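Local structure of Phosphoglucosamine/phosphogalactosamine mutase (Sulfolobus tokodaii, 2F7L) at residues A[251-257]-A[359-365]; A[268-273]-A[348-352]. The protein interconverts the 6-phosphates and 1-phosphates of glucosamine and galactosamine with the help of magnesium, for the synthesis of UDP-GlcNAc and UDP-GalNAc. One frame throughout, in Å; residues are numbered along the deposited sequence.

Contact 1 of 2, residues A[251-257]-A[359-365]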
loop_
_atom_site.group_PDB
_atom_site.type_symbol
_atom_site.label_atom_id
_atom_site.label_comp_id
_atom_site.label_asym_id
_atom_site.label_seq_id
_atom_site.Cartn_x
_atom_site.Cartn_y
_atom_site.Cartn_z
ATOM N N ASP A 251 18.044 -3.979 5.651
ATOM C CA ASP A 251 18.749 -4.944 6.502
ATOM C C ASP A 251 20.026 -4.439 7.174
ATOM O O ASP A 251 20.471 -3.305 6.953
ATOM C CB ASP A 251 19.083 -6.201 5.717
ATOM C CG ASP A 251 20.081 -5.941 4.605
ATOM O OD1 ASP A 251 20.866 -4.963 4.721
ATOM O OD2 ASP A 251 20.084 -6.726 3.619
ATOM N N SER A 252 20.608 -5.308 7.997
ATOM C CA SER A 252 21.828 -5.015 8.755
ATOM C C SER A 252 22.974 -4.423 7.935
ATOM O O SER A 252 23.793 -3.681 8.467
ATOM C CB SER A 252 22.291 -6.284 9.454
ATOM O OG SER A 252 21.761 -7.428 8.793
ATOM N N GLU A 253 23.027 -4.750 6.646
ATOM C CA GLU A 253 24.071 -4.233 5.761
ATOM C C GLU A 253 23.826 -2.783 5.398
ATOM O O GLU A 253 24.711 -2.106 4.884
ATOM C CB GLU A 253 24.147 -5.055 4.472
ATOM C CG GLU A 253 24.421 -6.530 4.680
ATOM C CD GLU A 253 25.716 -6.802 5.443
ATOM O OE1 GLU A 253 26.224 -5.879 6.131
ATOM O OE2 GLU A 253 26.214 -7.958 5.361
ATOM N N GLY A 254 22.616 -2.307 5.654
ATOM C CA GLY A 254 22.301 -0.923 5.342
ATOM C C GLY A 254 21.846 -0.778 3.907
ATOM O O GLY A 254 21.986 0.282 3.304
ATOM N N ARG A 255 21.320 -1.860 3.352
ATOM C CA ARG A 255 20.838 -1.832 1.982
ATOM C C ARG A 255 19.321 -1.980 1.984
ATOM O O ARG A 255 18.771 -2.858 2.665
ATOM C CB ARG A 255 21.502 -2.955 1.164
ATOM C CG ARG A 255 21.521 -4.284 1.863
ATOM C CD ARG A 255 22.444 -5.295 1.188
ATOM N NE ARG A 255 22.285 -6.589 1.839
ATOM C CZ ARG A 255 22.559 -7.751 1.272
ATOM N NH1 ARG A 255 23.022 -7.776 0.037
ATOM N NH2 ARG A 255 22.328 -8.886 1.917
ATOM N N VAL A 256 18.639 -1.116 1.238
ATOM C CA VAL A 256 17.194 -1.206 1.214
ATOM C C VAL A 256 16.773 -2.415 0.372
ATOM O O VAL A 256 17.435 -2.762 -0.605
ATOM C CB VAL A 256 16.531 0.122 0.690
ATOM C CG1 VAL A 256 17.511 1.267 0.752
ATOM C CG2 VAL A 256 15.982 -0.069 -0.694
ATOM N N GLN A 257 15.687 -3.060 0.788
ATOM C CA GLN A 257 15.138 -4.228 0.105
ATOM C C GLN A 257 13.782 -3.843 -0.496
ATOM O O GLN A 257 12.981 -3.164 0.139
ATOM C CB GLN A 257 14.957 -5.361 1.109
ATOM C CG GLN A 257 16.249 -5.801 1.808
ATOM C CD GLN A 257 17.200 -6.522 0.863
ATOM O OE1 GLN A 257 16.779 -7.067 -0.162
ATOM N NE2 GLN A 257 18.475 -6.544 1.212
ATOM N N SER A 359 20.680 -12.919 10.725
ATOM C CA SER A 359 20.580 -11.470 10.573
ATOM C C SER A 359 19.754 -11.103 9.344
ATOM O O SER A 359 19.628 -11.891 8.398
ATOM C CB SER A 359 21.964 -10.830 10.455
ATOM O OG SER A 359 22.490 -10.995 9.153
ATOM N N SER A 360 19.194 -9.895 9.375
ATOM C CA SER A 360 18.374 -9.394 8.288
ATOM C C SER A 360 19.133 -9.482 6.966
ATOM O O SER A 360 18.581 -9.911 5.952
ATOM C CB SER A 360 17.984 -7.944 8.560
ATOM O OG SER A 360 19.121 -7.099 8.483
ATOM N N ALA A 361 20.396 -9.069 6.980
ATOM C CA ALA A 361 21.215 -9.114 5.771
ATOM C C ALA A 361 21.272 -10.527 5.200
ATOM O O ALA A 361 21.074 -10.738 4.007
ATOM C CB ALA A 361 22.618 -8.618 6.069
ATOM N N GLU A 362 21.534 -11.503 6.062
ATOM C CA GLU A 362 21.616 -12.872 5.602
ATOM C C GLU A 362 20.258 -13.351 5.126
ATOM O O GLU A 362 20.142 -13.906 4.036
ATOM C CB GLU A 362 22.117 -13.801 6.707
ATOM C CG GLU A 362 22.322 -15.220 6.178
ATOM C CD GLU A 362 22.572 -16.259 7.259
ATOM O OE1 GLU A 362 23.413 -15.994 8.155
ATOM O OE2 GLU A 362 21.931 -17.346 7.191
ATOM N N LEU A 363 19.239 -13.131 5.955
ATOM C CA LEU A 363 17.859 -13.527 5.656
ATOM C C LEU A 363 17.474 -13.169 4.228
ATOM O O LEU A 363 16.979 -13.998 3.474
ATOM C CB LEU A 363 16.907 -12.814 6.618
ATOM C CG LEU A 363 15.537 -13.410 6.947
ATOM C CD1 LEU A 363 14.477 -12.372 6.676
ATOM C CD2 LEU A 363 15.282 -14.664 6.144
ATOM N N PHE A 364 17.703 -11.915 3.871
ATOM C CA PHE A 364 17.383 -11.429 2.541
ATOM C C PHE A 364 18.194 -12.107 1.464
ATOM O O PHE A 364 17.683 -12.378 0.365
ATOM C CB PHE A 364 17.578 -9.915 2.472
ATOM C CG PHE A 364 16.364 -9.148 2.885
ATOM C CD1 PHE A 364 16.289 -8.557 4.144
ATOM C CD2 PHE A 364 15.255 -9.080 2.034
ATOM C CE1 PHE A 364 15.128 -7.920 4.547
ATOM C CE2 PHE A 364 14.095 -8.444 2.427
ATOM C CZ PHE A 364 14.027 -7.865 3.684
ATOM N N ASP A 365 19.456 -12.382 1.775
ATOM C CA ASP A 365 20.295 -13.046 0.809
ATOM C C ASP A 365 19.758 -14.421 0.453
ATOM O O ASP A 365 20.085 -14.937 -0.596
ATOM C CB ASP A 365 21.734 -13.138 1.298
ATOM C CG ASP A 365 22.485 -11.827 1.139
ATOM O OD1 ASP A 365 22.122 -11.024 0.247
ATOM O OD2 ASP A 365 23.452 -11.601 1.897
#
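A very short hydrogen bond, 2.4 Å from S252 N to S360 OG, ties the turn that follows strand 248-251 to the first turn of helix 360-365. S252 OG donates to the same S360 OG at 2.7 Å, and D235 O is a further hydrogen-bond partner of that hydroxyl, so one serine at the start of the helix meets both polar groups of S252 and a carbonyl ahead of strand 236-239. S359, just before it, is the N-cap residue, its OG accepting from E362 N at 3.3 Å. Residues D251 to G254 form a type I beta turn, closed by G254 N to D251 O at 2.7 Å. D251 OD1 faces the turn amides, with weak bonds from the backbone N atoms of E253, G254 and R255, while OD2 takes R255 NE at 2.8 Å, a salt bridge, and Q257 NE2 at 2.9 Å. R255 reaches across to D365, where NH2 lies 2.7 Å from OD1, and D251, R255 and D365 form a salt-bridge network. Nearer the interior, Q257 CG lies over the F364 ring, 3.3 Å from its centroid, a CH-pi contact. The turn belongs to the second alpha/beta/alpha unit of the phosphohexose mutase and the helix to the third. This chemistry implies that the loop meets the helix mainly through polar and charged groups, with R255 between two carboxylates, and through the F364 ring on the inner side.

Contact 2 of 2, residues A[268-273]-A[348-352]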
loop_
_atom_site.group_PDB
_atom_site.type_symbol
_atom_site.label_atom_id
_atom_site.label_comp_id
_atom_site.label_asym_id
_atom_site.label_seq_id
_atom_site.Cartn_x
_atom_site.Cartn_y
_atom_site.Cartn_z
ATOM N N TYR A 268 6.181 -16.114 2.891
ATOM C CA TYR A 268 6.673 -17.401 3.351
ATOM C C TYR A 268 6.233 -17.674 4.798
ATOM O O TYR A 268 5.526 -18.648 5.085
ATOM C CB TYR A 268 8.198 -17.414 3.254
ATOM C CG TYR A 268 8.836 -18.547 3.996
ATOM C CD1 TYR A 268 8.571 -19.871 3.641
ATOM C CD2 TYR A 268 9.681 -18.302 5.080
ATOM C CE1 TYR A 268 9.132 -20.929 4.352
ATOM C CE2 TYR A 268 10.246 -19.355 5.801
ATOM C CZ TYR A 268 9.966 -20.664 5.431
ATOM O OH TYR A 268 10.503 -21.706 6.148
ATOM N N TRP A 269 6.673 -16.809 5.702
ATOM C CA TRP A 269 6.346 -16.927 7.108
ATOM C C TRP A 269 4.853 -17.156 7.342
ATOM O O TRP A 269 4.462 -17.874 8.260
ATOM C CB TRP A 269 6.790 -15.663 7.834
ATOM C CG TRP A 269 6.839 -15.830 9.300
ATOM C CD1 TRP A 269 6.305 -15.000 10.240
ATOM C CD2 TRP A 269 7.492 -16.881 10.015
ATOM N NE1 TRP A 269 6.586 -15.469 11.503
ATOM C CE2 TRP A 269 7.317 -16.622 11.393
ATOM C CE3 TRP A 269 8.210 -18.021 9.627
ATOM C CZ2 TRP A 269 7.836 -17.457 12.383
ATOM C CZ3 TRP A 269 8.725 -18.851 10.614
ATOM C CH2 TRP A 269 8.534 -18.563 11.974
ATOM N N ALA A 270 4.019 -16.544 6.510
ATOM C CA ALA A 270 2.576 -16.689 6.660
ATOM C C ALA A 270 2.128 -18.145 6.534
ATOM O O ALA A 270 1.163 -18.553 7.190
ATOM C CB ALA A 270 1.844 -15.826 5.644
ATOM N N SER A 271 2.815 -18.920 5.694
ATOM C CA SER A 271 2.488 -20.341 5.511
ATOM C C SER A 271 2.946 -21.142 6.733
ATOM O O SER A 271 2.312 -22.123 7.125
ATOM C CB SER A 271 3.179 -20.902 4.272
ATOM O OG SER A 271 4.585 -20.867 4.456
ATOM N N VAL A 272 4.058 -20.724 7.319
ATOM C CA VAL A 272 4.582 -21.387 8.500
ATOM C C VAL A 272 3.606 -21.214 9.663
ATOM O O VAL A 272 3.472 -22.107 10.495
ATOM C CB VAL A 272 5.955 -20.801 8.902
ATOM C CG1 VAL A 272 6.402 -21.372 10.231
ATOM C CG2 VAL A 272 6.989 -21.103 7.812
ATOM N N LYS A 273 2.922 -20.070 9.713
ATOM C CA LYS A 273 1.948 -19.788 10.774
ATOM C C LYS A 273 0.562 -20.376 10.481
ATOM O O LYS A 273 -0.325 -20.340 11.328
ATOM C CB LYS A 273 1.781 -18.276 10.960
ATOM C CG LYS A 273 3.027 -17.505 11.322
ATOM C CD LYS A 273 2.729 -16.003 11.334
ATOM C CE LYS A 273 1.929 -15.556 12.545
ATOM N NZ LYS A 273 2.767 -15.546 13.751
ATOM N N LEU A 348 5.630 -8.964 11.771
ATOM C CA LEU A 348 5.811 -10.275 11.196
ATOM C C LEU A 348 7.271 -10.467 10.847
ATOM O O LEU A 348 7.803 -11.568 10.965
ATOM C CB LEU A 348 4.960 -10.431 9.943
ATOM C CG LEU A 348 3.463 -10.607 10.185
ATOM C CD1 LEU A 348 2.711 -10.554 8.864
ATOM C CD2 LEU A 348 3.217 -11.926 10.889
ATOM N N MET A 349 7.927 -9.393 10.432
ATOM C CA MET A 349 9.324 -9.497 10.048
ATOM C C MET A 349 10.175 -9.845 11.250
ATOM O O MET A 349 11.008 -10.742 11.183
ATOM C CB MET A 349 9.815 -8.192 9.417
ATOM C CG MET A 349 11.202 -8.291 8.779
ATOM S SD MET A 349 11.263 -9.435 7.382
ATOM C CE MET A 349 11.116 -8.294 5.999
ATOM N N LEU A 350 9.969 -9.123 12.348
ATOM C CA LEU A 350 10.717 -9.383 13.576
ATOM C C LEU A 350 10.442 -10.807 14.078
ATOM O O LEU A 350 11.245 -11.359 14.829
ATOM C CB LEU A 350 10.349 -8.372 14.672
ATOM C CG LEU A 350 10.830 -6.930 14.501
ATOM C CD1 LEU A 350 10.562 -6.158 15.772
ATOM C CD2 LEU A 350 12.313 -6.897 14.192
ATOM N N GLU A 351 9.314 -11.396 13.682
ATOM C CA GLU A 351 9.030 -12.752 14.115
ATOM C C GLU A 351 9.897 -13.661 13.251
ATOM O O GLU A 351 10.799 -14.325 13.753
ATOM C CB GLU A 351 7.544 -13.111 13.956
ATOM C CG GLU A 351 6.997 -13.875 15.167
ATOM C CD GLU A 351 5.670 -14.607 14.912
ATOM O OE1 GLU A 351 5.040 -15.058 15.902
ATOM O OE2 GLU A 351 5.256 -14.748 13.737
ATOM N N LEU A 352 9.632 -13.662 11.949
ATOM C CA LEU A 352 10.381 -14.446 10.966
ATOM C C LEU A 352 11.896 -14.368 11.239
ATOM O O LEU A 352 12.603 -15.372 11.241
ATOM C CB LEU A 352 10.050 -13.906 9.569
ATOM C CG LEU A 352 10.523 -14.557 8.266
ATOM C CD1 LEU A 352 11.626 -13.713 7.637
ATOM C CD2 LEU A 352 10.963 -15.998 8.543
#
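L348, the first residue of segment 348-352, sends its CD2 to within 4.4 Å of W269 CD1 and 4.1 Å of K273 CD, so that it meets both the indole and the aliphatic part of the lysine; Y333, from a loop, also touches L348 and K273. M349 and L350 turn to other neighbours, both packing on L236 of strand 236-239. About one helical turn after L348, E351 provides the polar centre of the contact. Its OE2 accepts from W269 NE1 at 2.7 Å, near the plane of the indole, and pairs with K273 NZ at 2.6 Å in a salt bridge, so a single oxygen serves a tryptophan and a lysine that lie four residues apart on the other segment. The two helices, 259-272 and 342-356, belong to the third alpha/beta/alpha unit of the phosphohexose mutase fold; their short segments cross at 71° with 10.5 Å between axes, a spacing bridged by the large indole. E351 OE1 accepts from D164 N, while K273 NZ also donates to H162 O, which brings residues 162-164 up to this pair. Last comes L352, whose CB lies over the five-membered ring of W269, 3.9 Å from its centroid, in a CH-pi contact. Its CD2 approaches W269 CE3 at 3.6 Å and the edge of the Y268 ring at CD2, 4.4 Å away.

Overall arrangement
Helix 342-356 and helix 360-365 follow each other in the chain, and contact 2 is nested within the loop that contact 1 closes; their centres lie about 16 Å apart. They meet directly, L363 CD1 reaching L352 CD1 at 3.3 Å and F364 CZ reaching M349 CE at 3.7 Å. Helix 259-272 is common to both places: it carries W269 in contact 2 and, through L265, touches L363 and F364 beside contact 1. Contact 2 is buried within one unit and relies on an indole, leucines and a single shared carboxylate. Contact 1, only partly buried, joins two units through serine hydroxyls and a charge network that extends to exposed D365.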